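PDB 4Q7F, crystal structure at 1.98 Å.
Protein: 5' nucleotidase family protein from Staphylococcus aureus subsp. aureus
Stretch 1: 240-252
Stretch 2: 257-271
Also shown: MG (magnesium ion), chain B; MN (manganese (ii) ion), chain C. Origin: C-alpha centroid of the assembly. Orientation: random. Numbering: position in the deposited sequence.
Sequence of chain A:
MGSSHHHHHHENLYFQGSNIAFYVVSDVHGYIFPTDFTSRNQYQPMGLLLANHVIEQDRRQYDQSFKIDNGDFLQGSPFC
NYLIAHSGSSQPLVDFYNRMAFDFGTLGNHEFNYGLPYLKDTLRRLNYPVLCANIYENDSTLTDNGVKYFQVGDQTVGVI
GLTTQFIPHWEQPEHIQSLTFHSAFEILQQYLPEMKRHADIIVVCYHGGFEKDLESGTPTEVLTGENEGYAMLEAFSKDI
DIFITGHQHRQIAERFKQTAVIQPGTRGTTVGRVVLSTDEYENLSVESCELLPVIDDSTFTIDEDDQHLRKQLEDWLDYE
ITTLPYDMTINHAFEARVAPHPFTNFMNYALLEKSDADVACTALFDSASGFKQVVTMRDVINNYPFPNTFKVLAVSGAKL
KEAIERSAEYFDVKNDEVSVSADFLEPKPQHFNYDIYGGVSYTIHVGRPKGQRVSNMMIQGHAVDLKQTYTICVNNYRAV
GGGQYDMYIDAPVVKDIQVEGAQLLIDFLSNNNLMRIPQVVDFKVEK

Stretch 1 240-252: IDIFITGHQHRQI
Stretch 2 (257-271) KQTAVIQPGTRGTTV

Two stretches of one chain, 240-252 and 257-271, bury 1009 Å² between them, and strand 259-264 is bonded along both of its edges by the first stretch. On one edge strand 242-244 runs parallel to it, the axes 4.7 Å apart at closest approach and 14° from parallel; on the other, Gln251 and Ile252 run antiparallel. The parallel register pairs Ile242 with Ala260, Phe243 with Val261 and Ile244 with Ile262, at CA-CA distances of 4.7, 4.8 and 5.0 Å. Its ladder runs from Ala260 N to Asp241 O (2.8 Å), Phe243 N to Ala260 O (2.7 Å), Ile262 N to Phe243 O (3.0 Å) and Thr245 N to Ile262 O (2.8 Å). Ile242, Ile244, Ala260 and Ile262 place their side chains on one face of the sheet, Phe243 (chi1 t) and Val261 (t) on the other; all are buried, as suits apolar residues. Thr259 (m) extends the ladder by donating from OG1 to Ile240 O (2.7 Å), while its CG2 lies 3.8 Å from Phe243 CB.

Gln263 covers the most surface, with 160 Å² under the other stretch. Extended in backbone (phi/psi -142/113) and side chain (chi1 t, chi2 t, chi3 132°), it reaches into the loop between the first stretch's strands and uses both ends of its amide: NE2 donates to Thr245 OG1 (3.1 Å), and OE1 accepts from Arg250 N (3.0 Å). Thr245 (p) in turn donates from OG1 to Ile262 O (2.7 Å), so its hydroxyl both accepts and donates. Arg250 (m, t, p) turns its end away from this contact, and its NH1 bonds Gln248 OE1 at 3.1 Å.

Ile252, next with 84 Å², forms the antiparallel hydrogen-bonded pair with Gln263 (CA-CA 4.7 Å): Ile252 N to Gln263 O and Gln263 N to Ile252 O are both 2.8 Å. Its side chain (m, t) shares a face with that of Gln263, CB to CB 3.8 Å, and its CG2 meets Val261 CG1 at 4.3 Å. One step along, Gln251 faces Pro264 in a non-hydrogen-bonded pair (CA-CA 5.3 Å), after which Gly265 N donates to Arg250 O (2.9 Å). Gly265 has phi/psi 59/-137, a positive phi that favours glycine; an ideal CB here would lie 2.9 Å from Gln251 NE2, a clash.

Beyond it, Thr266 to Thr269 form a type I' turn. Water 3 ties this turn to Gln251 (m, t), accepting from Gln251 NE2 (3.0 Å) and Thr266 N (2.8 Å) and donating to Thr269 OG1 (2.9 Å). Thr266 (t) sets CB over one face of the His249 ring, 3.9 Å from its centroid, a CH-pi contact beside a metal site: His249 (m, phi/psi 65/25) binds manganese through NE2 at 2.4 Å. His247 (t) points away from the second stretch and binds magnesium through ND1 at 2.5 Å; water 1 lies 2.3 Å from each metal.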

ATOM      1  N   ILE A 240      22.024  16.390   0.326  1.00 39.14           N
ATOM      2  CA  ILE A 240      20.710  16.198   0.934  1.00 36.93           C
ATOM      3  C   ILE A 240      20.866  16.234   2.448  1.00 35.28           C
ATOM      4  O   ILE A 240      21.674  15.500   3.031  1.00 34.23           O
ATOM      5  CB  ILE A 240      20.087  14.838   0.551  1.00 36.14           C
ATOM      6  CG1 ILE A 240      20.002  14.686  -0.970  1.00 36.55           C
ATOM      7  CG2 ILE A 240      18.714  14.714   1.172  1.00 34.64           C
ATOM      8  CD1 ILE A 240      19.589  13.303  -1.443  1.00 36.34           C
ATOM      9  N   ASP A 241      20.084  17.101   3.074  1.00 33.48           N
ATOM     10  CA  ASP A 241      20.098  17.265   4.512  1.00 33.01           C
ATOM     11  C   ASP A 241      19.030  16.370   5.153  1.00 31.35           C
ATOM     12  O   ASP A 241      19.279  15.732   6.170  1.00 30.83           O
ATOM     13  CB  ASP A 241      19.870  18.747   4.827  1.00 33.79           C
ATOM     14  CG  ASP A 241      20.968  19.628   4.235  1.00 35.72           C
ATOM     15  OD1 ASP A 241      22.123  19.499   4.669  1.00 37.72           O
ATOM     16  OD2 ASP A 241      20.689  20.431   3.329  1.00 36.10           O
ATOM     17  N   ILE A 242      17.850  16.315   4.548  1.00 29.28           N
ATOM     18  CA  ILE A 242      16.765  15.497   5.076  1.00 29.01           C
ATOM     19  C   ILE A 242      16.178  14.660   3.943  1.00 28.22           C
ATOM     20  O   ILE A 242      15.842  15.187   2.867  1.00 27.42           O
ATOM     21  CB  ILE A 242      15.658  16.352   5.727  1.00 27.46           C
ATOM     22  CG1 ILE A 242      16.249  17.299   6.788  1.00 28.90           C
ATOM     23  CG2 ILE A 242      14.603  15.469   6.364  1.00 26.60           C
ATOM     24  CD1 ILE A 242      15.214  18.165   7.482  1.00 28.09           C
ATOM     25  N   PHE A 243      16.060  13.360   4.189  1.00 28.35           N
ATOM     26  CA  PHE A 243      15.555  12.415   3.185  1.00 28.32           C
ATOM     27  C   PHE A 243      14.356  11.706   3.804  1.00 27.62           C
ATOM     28  O   PHE A 243      14.507  10.783   4.631  1.00 27.79           O
ATOM     29  CB  PHE A 243      16.657  11.434   2.780  1.00 30.25           C
ATOM     30  CG  PHE A 243      16.386  10.697   1.489  1.00 31.96           C
ATOM     31  CD1 PHE A 243      16.586  11.324   0.264  1.00 33.28           C
ATOM     32  CD2 PHE A 243      15.974   9.379   1.491  1.00 32.43           C
ATOM     33  CE1 PHE A 243      16.349  10.652  -0.929  1.00 35.54           C
ATOM     34  CE2 PHE A 243      15.729   8.707   0.302  1.00 33.41           C
ATOM     35  CZ  PHE A 243      15.916   9.343  -0.911  1.00 33.98           C
ATOM     36  N   ILE A 244      13.170  12.189   3.437  1.00 25.61           N
ATOM     37  CA  ILE A 244      11.901  11.671   3.925  1.00 24.82           C
ATOM     38  C   ILE A 244      11.411  10.616   2.959  1.00 24.03           C
ATOM     39  O   ILE A 244      11.391  10.840   1.745  1.00 24.54           O
ATOM     40  CB  ILE A 244      10.889  12.836   4.126  1.00 24.41           C
ATOM     41  CG1 ILE A 244      11.307  13.619   5.368  1.00 24.70           C
ATOM     42  CG2 ILE A 244       9.447  12.349   4.278  1.00 23.34           C
ATOM     43  CD1 ILE A 244      10.497  14.892   5.640  1.00 24.74           C
ATOM     44  N   THR A 245      11.057   9.453   3.507  1.00 23.23           N
ATOM     45  CA  THR A 245      10.599   8.320   2.720  1.00 22.37           C
ATOM     46  C   THR A 245       9.299   7.713   3.258  1.00 22.32           C
ATOM     47  O   THR A 245       8.809   8.092   4.311  1.00 21.86           O
ATOM     48  CB  THR A 245      11.686   7.227   2.651  1.00 22.67           C
ATOM     49  OG1 THR A 245      11.952   6.705   3.954  1.00 22.21           O
ATOM     50  CG2 THR A 245      12.942   7.774   2.050  1.00 23.49           C
ATOM     51  N   GLY A 246       8.746   6.756   2.521  1.00 23.13           N
ATOM     52  CA  GLY A 246       7.492   6.103   2.912  1.00 22.01           C
ATOM     53  C   GLY A 246       7.327   4.852   2.081  1.00 22.01           C
ATOM     54  O   GLY A 246       8.323   4.196   1.746  1.00 22.48           O
ATOM     55  N   HIS A 247       6.069   4.515   1.768  1.00 21.76           N
ATOM     56  CA  HIS A 247       5.709   3.412   0.872  1.00 22.02           C
ATOM     57  C   HIS A 247       5.908   2.004   1.375  1.00 22.69           C
ATOM     58  O   HIS A 247       5.051   1.146   1.144  1.00 21.55           O
ATOM     59  CB  HIS A 247       6.452   3.569  -0.472  1.00 22.37           C
ATOM     60  CG  HIS A 247       6.122   2.524  -1.484  1.00 22.29           C
ATOM     61  ND1 HIS A 247       4.857   2.376  -2.009  1.00 22.25           N
ATOM     62  CD2 HIS A 247       6.895   1.598  -2.103  1.00 23.16           C
ATOM     63  CE1 HIS A 247       4.860   1.404  -2.895  1.00 22.07           C
ATOM     64  NE2 HIS A 247       6.083   0.912  -2.971  1.00 22.70           N
ATOM     65  N   GLN A 248       7.043   1.751   2.022  1.00 22.92           N
ATOM     66  CA  GLN A 248       7.333   0.428   2.525  1.00 23.69           C
ATOM     67  C   GLN A 248       6.761   0.197   3.919  1.00 23.19           C
ATOM     68  O   GLN A 248       6.783  -0.933   4.389  1.00 23.69           O
ATOM     69  CB  GLN A 248       8.839   0.183   2.515  1.00 24.83           C
ATOM     70  CG  GLN A 248       9.466   0.126   1.121  1.00 24.64           C
ATOM     71  CD  GLN A 248      10.987  -0.021   1.202  1.00 24.98           C
ATOM     72  OE1 GLN A 248      11.636   0.666   1.987  1.00 24.19           O
ATOM     73  NE2 GLN A 248      11.550  -0.920   0.410  1.00 25.26           N
ATOM     74  N   HIS A 249       6.263   1.261   4.584  1.00 21.46           N
ATOM     75  CA  HIS A 249       5.671   1.140   5.922  1.00 20.96           C
ATOM     76  C   HIS A 249       6.689   0.709   6.987  1.00 22.52           C
ATOM     77  O   HIS A 249       6.335   0.109   8.010  1.00 23.55           O
ATOM     78  CB  HIS A 249       4.521   0.152   5.905  1.00 20.79           C
ATOM     79  CG  HIS A 249       3.423   0.511   4.965  1.00 19.51           C
ATOM     80  ND1 HIS A 249       2.225  -0.164   4.940  1.00 20.08           N
ATOM     81  CD2 HIS A 249       3.299   1.527   4.083  1.00 19.09           C
ATOM     82  CE1 HIS A 249       1.436   0.383   4.032  1.00 19.78           C
ATOM     83  NE2 HIS A 249       2.048   1.433   3.529  1.00 18.88           N
ATOM     84  N   ARG A 250       7.953   0.994   6.740  1.00 23.90           N
ATOM     85  CA  ARG A 250       9.005   0.669   7.683  1.00 25.72           C
ATOM     86  C   ARG A 250       9.220   1.836   8.647  1.00 26.91           C
ATOM     87  O   ARG A 250       8.794   2.962   8.363  1.00 25.24           O
ATOM     88  CB  ARG A 250      10.281   0.407   6.917  1.00 27.05           C
ATOM     89  CG  ARG A 250      10.155  -0.761   5.956  1.00 26.81           C
ATOM     90  CD  ARG A 250      11.278  -0.754   4.952  1.00 27.63           C
ATOM     91  NE  ARG A 250      12.538  -1.107   5.578  1.00 29.38           N
ATOM     92  CZ  ARG A 250      13.694  -1.199   4.932  1.00 30.04           C
ATOM     93  NH1 ARG A 250      13.767  -0.908   3.639  1.00 30.10           N
ATOM     94  NH2 ARG A 250      14.790  -1.544   5.593  1.00 30.87           N
ATOM     95  N   GLN A 251       9.868   1.542   9.785  1.00 27.49           N
ATOM     96  CA  GLN A 251      10.163   2.537  10.809  1.00 28.89           C
ATOM     97  C   GLN A 251      11.660   2.767  10.841  1.00 29.24           C
ATOM     98  O   GLN A 251      12.432   1.927  11.332  1.00 31.83           O
ATOM     99  CB  GLN A 251       9.585   2.113  12.151  1.00 30.96           C
ATOM    100  CG  GLN A 251       8.076   1.952  12.025  1.00 33.95           C
ATOM    101  CD  GLN A 251       7.355   1.907  13.336  1.00 37.61           C
ATOM    102  OE1 GLN A 251       7.966   1.798  14.392  1.00 44.55           O
ATOM    103  NE2 GLN A 251       6.028   1.999  13.276  1.00 38.08           N
ATOM    104  N   ILE A 252      12.058   3.889  10.249  1.00 26.21           N
ATOM    105  CA  ILE A 252      13.455   4.239  10.099  1.00 27.10           C
ATOM    106  C   ILE A 252      13.693   5.672  10.516  1.00 26.80           C
ATOM    107  O   ILE A 252      12.904   6.541  10.177  1.00 25.63           O
ATOM    108  CB  ILE A 252      13.866   4.100   8.613  1.00 27.03           C
ATOM    109  CG1 ILE A 252      13.778   2.627   8.192  1.00 27.89           C
ATOM    110  CG2 ILE A 252      15.278   4.615   8.377  1.00 28.08           C
ATOM    111  CD1 ILE A 252      14.014   2.408   6.718  1.00 28.67           C
ATOM    112  N   LYS A 257      25.514   9.130   6.343  1.00 38.99           N
ATOM    113  CA  LYS A 257      26.563  10.139   6.296  1.00 40.06           C
ATOM    114  C   LYS A 257      26.019  11.337   7.108  1.00 39.27           C
ATOM    115  O   LYS A 257      25.719  11.163   8.291  1.00 38.81           O
ATOM    116  CB  LYS A 257      26.989  10.457   4.857  1.00 41.19           C
ATOM    117  CG  LYS A 257      27.668   9.263   4.195  1.00 42.62           C
ATOM    118  CD  LYS A 257      28.157   9.549   2.792  1.00 44.04           C
ATOM    119  CE  LYS A 257      28.839   8.313   2.227  1.00 45.64           C
ATOM    120  NZ  LYS A 257      29.167   8.473   0.791  1.00 46.88           N
ATOM    121  N   GLN A 258      25.837  12.513   6.511  1.00 39.06           N
ATOM    122  CA  GLN A 258      25.286  13.664   7.279  1.00 39.32           C
ATOM    123  C   GLN A 258      23.781  13.833   7.087  1.00 38.02           C
ATOM    124  O   GLN A 258      23.147  14.664   7.744  1.00 38.20           O
ATOM    125  CB  GLN A 258      25.991  14.958   6.889  1.00 41.03           C
ATOM    126  CG  GLN A 258      27.473  14.947   7.225  1.00 44.25           C
ATOM    127  CD  GLN A 258      27.710  14.883   8.719  1.00 45.36           C
ATOM    128  OE1 GLN A 258      27.285  15.769   9.469  1.00 45.94           O
ATOM    129  NE2 GLN A 258      28.404  13.848   9.161  1.00 47.88           N
ATOM    130  N   THR A 259      23.212  13.032   6.194  1.00 37.68           N
ATOM    131  CA  THR A 259      21.792  13.133   5.875  1.00 35.66           C
ATOM    132  C   THR A 259      20.889  12.524   6.952  1.00 33.77           C
ATOM    133  O   THR A 259      21.158  11.433   7.437  1.00 32.94           O
ATOM    134  CB  THR A 259      21.501  12.419   4.534  1.00 35.23           C
ATOM    135  OG1 THR A 259      22.334  12.966   3.501  1.00 35.63           O
ATOM    136  CG2 THR A 259      20.037  12.590   4.145  1.00 34.45           C
ATOM    137  N   ALA A 260      19.831  13.243   7.335  1.00 31.74           N
ATOM    138  CA  ALA A 260      18.852  12.697   8.258  1.00 30.90           C
ATOM    139  C   ALA A 260      17.866  11.886   7.408  1.00 30.07           C
ATOM    140  O   ALA A 260      17.251  12.429   6.472  1.00 28.67           O
ATOM    141  CB  ALA A 260      18.123  13.801   9.015  1.00 30.74           C
ATOM    142  N   VAL A 261      17.727  10.593   7.724  1.00 29.11           N
ATOM    143  CA  VAL A 261      16.838   9.683   6.983  1.00 27.84           C
ATOM    144  C   VAL A 261      15.658   9.232   7.848  1.00 27.23           C
ATOM    145  O   VAL A 261      15.843   8.744   8.975  1.00 25.91           O
ATOM    146  CB  VAL A 261      17.598   8.442   6.504  1.00 28.57           C
ATOM    147  CG1 VAL A 261      16.700   7.580   5.630  1.00 28.28           C
ATOM    148  CG2 VAL A 261      18.875   8.851   5.780  1.00 29.39           C
ATOM    149  N   ILE A 262      14.453   9.389   7.299  1.00 26.93           N
ATOM    150  CA  ILE A 262      13.218   9.050   7.973  1.00 27.97           C
ATOM    151  C   ILE A 262      12.222   8.229   7.149  1.00 26.31           C
ATOM    152  O   ILE A 262      12.008   8.482   5.942  1.00 25.85           O
ATOM    153  CB  ILE A 262      12.438  10.339   8.308  1.00 30.29           C
ATOM    154  CG1 ILE A 262      13.133  11.136   9.402  1.00 32.20           C
ATOM    155  CG2 ILE A 262      11.009  10.007   8.737  1.00 31.26           C
ATOM    156  CD1 ILE A 262      12.947  10.585  10.805  1.00 31.80           C
ATOM    157  N   GLN A 263      11.609   7.252   7.816  1.00 24.99           N
ATOM    158  CA  GLN A 263      10.489   6.498   7.254  1.00 24.09           C
ATOM    159  C   GLN A 263       9.591   6.320   8.478  1.00 24.27           C
ATOM    160  O   GLN A 263       9.978   5.658   9.459  1.00 24.66           O
ATOM    161  CB  GLN A 263      10.866   5.172   6.576  1.00 24.46           C
ATOM    162  CG  GLN A 263       9.688   4.717   5.698  1.00 23.27           C
ATOM    163  CD  GLN A 263       9.992   3.601   4.727  1.00 24.02           C
ATOM    164  OE1 GLN A 263       9.249   2.625   4.647  1.00 23.72           O
ATOM    165  NE2 GLN A 263      11.062   3.750   3.962  1.00 24.69           N
ATOM    166  N   PRO A 264       8.414   6.967   8.464  1.00 23.23           N
ATOM    167  CA  PRO A 264       7.569   6.964   9.624  1.00 22.94           C
ATOM    168  C   PRO A 264       6.429   5.954   9.656  1.00 22.09           C
ATOM    169  O   PRO A 264       5.302   6.305  10.018  1.00 22.39           O
ATOM    170  CB  PRO A 264       7.046   8.394   9.633  1.00 22.99           C
ATOM    171  CG  PRO A 264       6.961   8.764   8.201  1.00 22.26           C
ATOM    172  CD  PRO A 264       7.894   7.883   7.435  1.00 23.70           C
ATOM    173  N   GLY A 265       6.695   4.716   9.270  1.00 21.29           N
ATOM    174  CA  GLY A 265       5.686   3.684   9.362  1.00 20.18           C
ATOM    175  C   GLY A 265       4.393   3.931   8.582  1.00 19.24           C
ATOM    176  O   GLY A 265       4.405   4.366   7.412  1.00 17.96           O
ATOM    177  N   THR A 266       3.281   3.626   9.230  1.00 18.70           N
ATOM    178  CA  THR A 266       1.991   3.712   8.583  1.00 19.53           C
ATOM    179  C   THR A 266       0.883   3.802   9.613  1.00 19.98           C
ATOM    180  O   THR A 266       1.049   3.406  10.768  1.00 19.88           O
ATOM    181  CB  THR A 266       1.757   2.432   7.703  1.00 19.71           C
ATOM    182  OG1 THR A 266       0.513   2.526   6.982  1.00 19.26           O
ATOM    183  CG2 THR A 266       1.751   1.166   8.574  1.00 21.60           C
ATOM    184  N   ARG A 267      -0.262   4.292   9.168  1.00 20.23           N
ATOM    185  CA  ARG A 267      -1.464   4.420  10.009  1.00 21.12           C
ATOM    186  C   ARG A 267      -1.339   5.290  11.264  1.00 21.03           C
ATOM    187  O   ARG A 267      -2.104   5.130  12.235  1.00 19.08           O
ATOM    188  CB  ARG A 267      -2.014   3.057  10.387  1.00 21.89           C
ATOM    189  CG  ARG A 267      -2.226   2.154   9.212  1.00 22.87           C
ATOM    190  CD  ARG A 267      -2.943   0.888   9.619  1.00 24.70           C
ATOM    191  NE  ARG A 267      -3.165   0.033   8.465  1.00 26.03           N
ATOM    192  CZ  ARG A 267      -3.820  -1.129   8.500  1.00 28.05           C
ATOM    193  NH1 ARG A 267      -4.313  -1.599   9.636  1.00 29.53           N
ATOM    194  NH2 ARG A 267      -3.964  -1.826   7.394  1.00 28.44           N
ATOM    195  N   GLY A 268      -0.372   6.201  11.248  1.00 22.27           N
ATOM    196  CA  GLY A 268      -0.185   7.145  12.354  1.00 22.00           C
ATOM    197  C   GLY A 268       0.212   6.538  13.699  1.00 22.33           C
ATOM    198  O   GLY A 268      -0.208   7.014  14.700  1.00 19.85           O
ATOM    199  N   THR A 269       0.987   5.452  13.697  1.00 22.02           N
ATOM    200  CA  THR A 269       1.460   4.856  14.936  1.00 22.93           C
ATOM    201  C   THR A 269       2.751   5.555  15.354  1.00 23.37           C
ATOM    202  O   THR A 269       3.175   5.445  16.506  1.00 21.08           O
ATOM    203  CB  THR A 269       1.744   3.354  14.778  1.00 24.20           C
ATOM    204  OG1 THR A 269       2.718   3.172  13.758  1.00 24.71           O
ATOM    205  CG2 THR A 269       0.487   2.612  14.381  1.00 25.40           C
ATOM    206  N   THR A 270       3.374   6.269  14.405  1.00 22.78           N
ATOM    207  CA  THR A 270       4.601   7.037  14.677  1.00 24.18           C
ATOM    208  C   THR A 270       4.585   8.334  13.839  1.00 22.65           C
ATOM    209  O   THR A 270       3.745   8.502  12.949  1.00 24.25           O
ATOM    210  CB  THR A 270       5.895   6.225  14.397  1.00 25.97           C
ATOM    211  OG1 THR A 270       5.933   5.831  13.027  1.00 27.53           O
ATOM    212  CG2 THR A 270       5.955   4.954  15.233  1.00 27.94           C
ATOM    213  N   VAL A 271       5.455   9.261  14.212  1.00 21.57           N
ATOM    214  CA  VAL A 271       5.633  10.538  13.564  1.00 20.74           C
ATOM    215  C   VAL A 271       7.133  10.768  13.452  1.00 19.98           C
ATOM    216  O   VAL A 271       7.832  10.592  14.436  1.00 21.20           O
ATOM    217  CB  VAL A 271       5.074  11.678  14.433  1.00 21.42           C
ATOM    218  CG1 VAL A 271       5.450  13.016  13.828  1.00 21.87           C
ATOM    219  CG2 VAL A 271       3.571  11.542  14.589  1.00 21.26           C
TER
HETATM  220 MG    MG B 601       2.673   3.363  -1.267  1.00 21.04          MG
HETATM  221 MN    MN C 602       1.260   2.721   1.713  1.00 22.28          MN
HETATM  222  O   HOH W   1       2.509   1.582   0.208  1.00 20.85           O
HETATM  223  O   HOH W   2       5.964   4.319   5.171  1.00 19.33           O
HETATM  224  O   HOH W   3       3.659   1.867  11.404  1.00 37.40           O
HETATM  225  O   HOH W   4       0.239   0.659   0.898  1.00 33.42           O